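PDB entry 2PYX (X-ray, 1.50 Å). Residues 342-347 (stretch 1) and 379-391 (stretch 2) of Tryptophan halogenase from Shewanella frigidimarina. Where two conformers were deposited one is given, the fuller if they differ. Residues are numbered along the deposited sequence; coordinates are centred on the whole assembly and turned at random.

Stretch 1, residues 342-347: CWQNNC
Stretch 2, residues 379-391: LPPNRMVMDTISA

Stretch 1 is a tight hairpin: Trp343 and Gln344 are extended (phi/psi -135/114 and -131/132), and a type II' turn from Gln344 to Cys347, with Asn345 at 51/-124 and Asn346 at -109/33, is closed by Gln344 N to Cys347 O (2.9 Å) and Cys347 N to Gln344 O (3.0 Å). In stretch 2, Pro380 (-66/137) and Pro381 (-58/-39) lead to Asn382, whose OD1 caps the following helix by accepting from Val385 N (3.0 Å). The CA atoms of Trp343 and Ser390 lie 5.9 Å apart, those of Asn346 and Met386 7.9 Å, so the chains run in opposite senses.

No direct hydrogen bond crosses the contact, which buries 353 Å². Trp343 (chi1 t, chi2 -24°) lays its indole against the helix. The small Ser390 (p) allows close approach: its CB sits 3.4 Å from the five-membered-ring centroid, over the face. Pro380 CG meets Trp343 CH2 at the ring edge (3.7 Å), and Ile389 CG2 lies 3.9 Å from CH2. Selenomethionine Met386 (t, t, m) brings CG to 3.7 Å from Trp343 CZ2 and SE to 3.6 Å from Asn345 O.

Arg383 (t, p, t, 89°) salt-bridges Asp387 (NH1–OD1, 2.8 Å), its guanidinium face under Asn345 O. One water donates to Asn345 O (2.8 Å) and Asp387 OD1 (2.6 Å) and accepts from Ser390 OG (2.7 Å), bridging the stretches.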

# COMPACT_ATOMS: atom_id res chain seq x y z
N CYS A 342 6.30 7.37 15.04
CA CYS A 342 5.37 8.24 14.29
C CYS A 342 4.69 9.30 15.17
O CYS A 342 4.10 10.23 14.62
CB CYS A 342 4.26 7.48 13.57
SG CYS A 342 3.06 6.65 14.61
N TRP A 343 4.79 9.19 16.49
CA TRP A 343 4.05 10.06 17.40
C TRP A 343 5.00 10.53 18.51
O TRP A 343 5.53 9.73 19.26
CB TRP A 343 2.86 9.32 17.99
CG TRP A 343 1.85 10.13 18.74
CD1 TRP A 343 2.04 11.33 19.36
CD2 TRP A 343 0.48 9.76 18.96
NE1 TRP A 343 0.85 11.74 19.96
CE2 TRP A 343 -0.12 10.80 19.73
CE3 TRP A 343 -0.29 8.64 18.60
CZ2 TRP A 343 -1.43 10.75 20.12
CZ3 TRP A 343 -1.60 8.60 18.97
CH2 TRP A 343 -2.16 9.65 19.74
N GLN A 344 5.28 11.84 18.53
CA GLN A 344 6.18 12.44 19.52
C GLN A 344 5.45 13.65 20.10
O GLN A 344 4.95 14.48 19.34
CB GLN A 344 7.48 12.89 18.84
CG GLN A 344 8.49 13.57 19.76
CD GLN A 344 9.00 12.62 20.82
OE1 GLN A 344 9.57 11.55 20.52
NE2 GLN A 344 8.79 12.99 22.08
N ASN A 345 5.42 13.75 21.42
CA ASN A 345 4.66 14.78 22.10
C ASN A 345 3.23 14.71 21.53
O ASN A 345 2.58 13.65 21.59
CB ASN A 345 5.36 16.14 21.93
CG ASN A 345 6.63 16.25 22.74
OD1 ASN A 345 7.66 15.68 22.38
ND2 ASN A 345 6.55 16.95 23.86
N ASN A 346 2.73 15.83 21.00
CA ASN A 346 1.35 15.92 20.48
C ASN A 346 1.32 16.02 18.97
O ASN A 346 0.43 16.66 18.39
CB ASN A 346 0.59 17.10 21.10
CG ASN A 346 1.20 18.43 20.79
OD1 ASN A 346 2.41 18.57 20.52
ND2 ASN A 346 0.34 19.47 20.82
N CYS A 347 2.29 15.36 18.33
CA CYS A 347 2.45 15.37 16.89
C CYS A 347 2.53 13.94 16.37
O CYS A 347 3.36 13.15 16.84
CB CYS A 347 3.70 16.14 16.47
SG CYS A 347 4.00 16.15 14.67
N LEU A 379 -8.43 8.14 19.86
CA LEU A 379 -8.29 9.56 20.10
C LEU A 379 -8.03 9.76 21.59
O LEU A 379 -8.79 9.31 22.43
CB LEU A 379 -9.59 10.26 19.69
CG LEU A 379 -9.66 11.76 20.01
CD1 LEU A 379 -8.82 12.53 19.07
CD2 LEU A 379 -11.09 12.26 20.01
N PRO A 380 -6.91 10.40 21.92
CA PRO A 380 -6.65 10.52 23.35
C PRO A 380 -7.67 11.39 24.07
O PRO A 380 -8.05 12.45 23.54
CB PRO A 380 -5.28 11.18 23.41
CG PRO A 380 -4.69 11.00 22.09
CD PRO A 380 -5.83 10.98 21.12
N PRO A 381 -8.13 10.95 25.26
CA PRO A 381 -9.04 11.81 26.01
C PRO A 381 -8.50 13.17 26.33
O PRO A 381 -9.23 14.16 26.28
CB PRO A 381 -9.29 11.00 27.28
CG PRO A 381 -9.15 9.55 26.84
CD PRO A 381 -7.99 9.60 25.86
N ASN A 382 -7.23 13.23 26.67
CA ASN A 382 -6.58 14.48 27.10
C ASN A 382 -5.06 14.33 27.03
O ASN A 382 -4.53 13.26 26.64
CB ASN A 382 -7.04 14.85 28.52
CG ASN A 382 -6.72 13.75 29.56
OD1 ASN A 382 -5.62 13.19 29.54
ND2 ASN A 382 -7.69 13.43 30.42
N ARG A 383 -4.34 15.39 27.36
CA ARG A 383 -2.90 15.35 27.26
C ARG A 383 -2.26 14.52 28.36
O ARG A 383 -1.21 13.89 28.11
CB ARG A 383 -2.29 16.76 27.24
CG ARG A 383 -0.79 16.82 27.07
CD ARG A 383 -0.41 16.29 25.72
NE ARG A 383 1.01 16.27 25.47
CZ ARG A 383 1.82 15.27 25.77
NH1 ARG A 383 1.40 14.18 26.38
NH2 ARG A 383 3.09 15.38 25.40
N MSE A 384 -2.84 14.51 29.55
CA MSE A 384 -2.32 13.74 30.66
C MSE A 384 -2.08 12.27 30.32
O MSE A 384 -1.08 11.71 30.77
CB MSE A 384 -3.26 13.85 31.88
CG MSE A 384 -2.90 12.94 33.03
SE MSE A 384 -4.21 13.00 34.44
CE MSE A 384 -3.55 14.61 35.25
N VAL A 385 -3.00 11.67 29.58
CA VAL A 385 -2.93 10.23 29.26
C VAL A 385 -2.43 9.92 27.85
O VAL A 385 -2.29 8.73 27.50
CB VAL A 385 -4.25 9.48 29.55
CG1 VAL A 385 -4.71 9.76 31.00
CG2 VAL A 385 -5.32 9.85 28.54
N MSE A 386 -2.14 10.96 27.08
CA MSE A 386 -1.77 10.80 25.67
C MSE A 386 -0.58 9.90 25.49
O MSE A 386 -0.55 9.11 24.54
CB MSE A 386 -1.48 12.15 25.02
CG MSE A 386 -1.06 12.05 23.58
SE MSE A 386 -0.84 13.81 22.78
CE MSE A 386 -2.66 14.55 22.87
N ASP A 387 0.42 10.00 26.36
CA ASP A 387 1.66 9.24 26.15
C ASP A 387 1.46 7.73 26.27
O ASP A 387 2.22 6.95 25.67
CB ASP A 387 2.75 9.67 27.11
CG ASP A 387 3.30 11.08 26.85
OD1 ASP A 387 2.86 11.82 25.94
OD2 ASP A 387 4.23 11.46 27.63
N THR A 388 0.45 7.29 27.01
CA THR A 388 0.13 5.87 27.09
C THR A 388 -0.34 5.39 25.75
O THR A 388 0.03 4.31 25.28
CB THR A 388 -0.92 5.60 28.17
OG1 THR A 388 -0.36 6.02 29.42
CG2 THR A 388 -1.34 4.15 28.28
N ILE A 389 -1.14 6.23 25.09
CA ILE A 389 -1.65 5.88 23.78
C ILE A 389 -0.55 6.01 22.72
O ILE A 389 -0.38 5.11 21.89
CB ILE A 389 -2.88 6.74 23.42
CG1 ILE A 389 -4.07 6.31 24.31
CG2 ILE A 389 -3.23 6.58 21.96
CD1 ILE A 389 -5.23 7.33 24.31
N SER A 390 0.24 7.08 22.76
CA SER A 390 1.27 7.22 21.75
C SER A 390 2.30 6.11 21.86
O SER A 390 2.82 5.62 20.84
CB SER A 390 1.93 8.56 21.79
OG SER A 390 2.57 8.85 23.00
N ALA A 391 2.60 5.70 23.09
CA ALA A 391 3.59 4.62 23.25
C ALA A 391 3.10 3.34 22.56
O ALA A 391 3.89 2.64 21.89
CB ALA A 391 3.86 4.35 24.70
O HOH W 1 2.87 11.50 23.31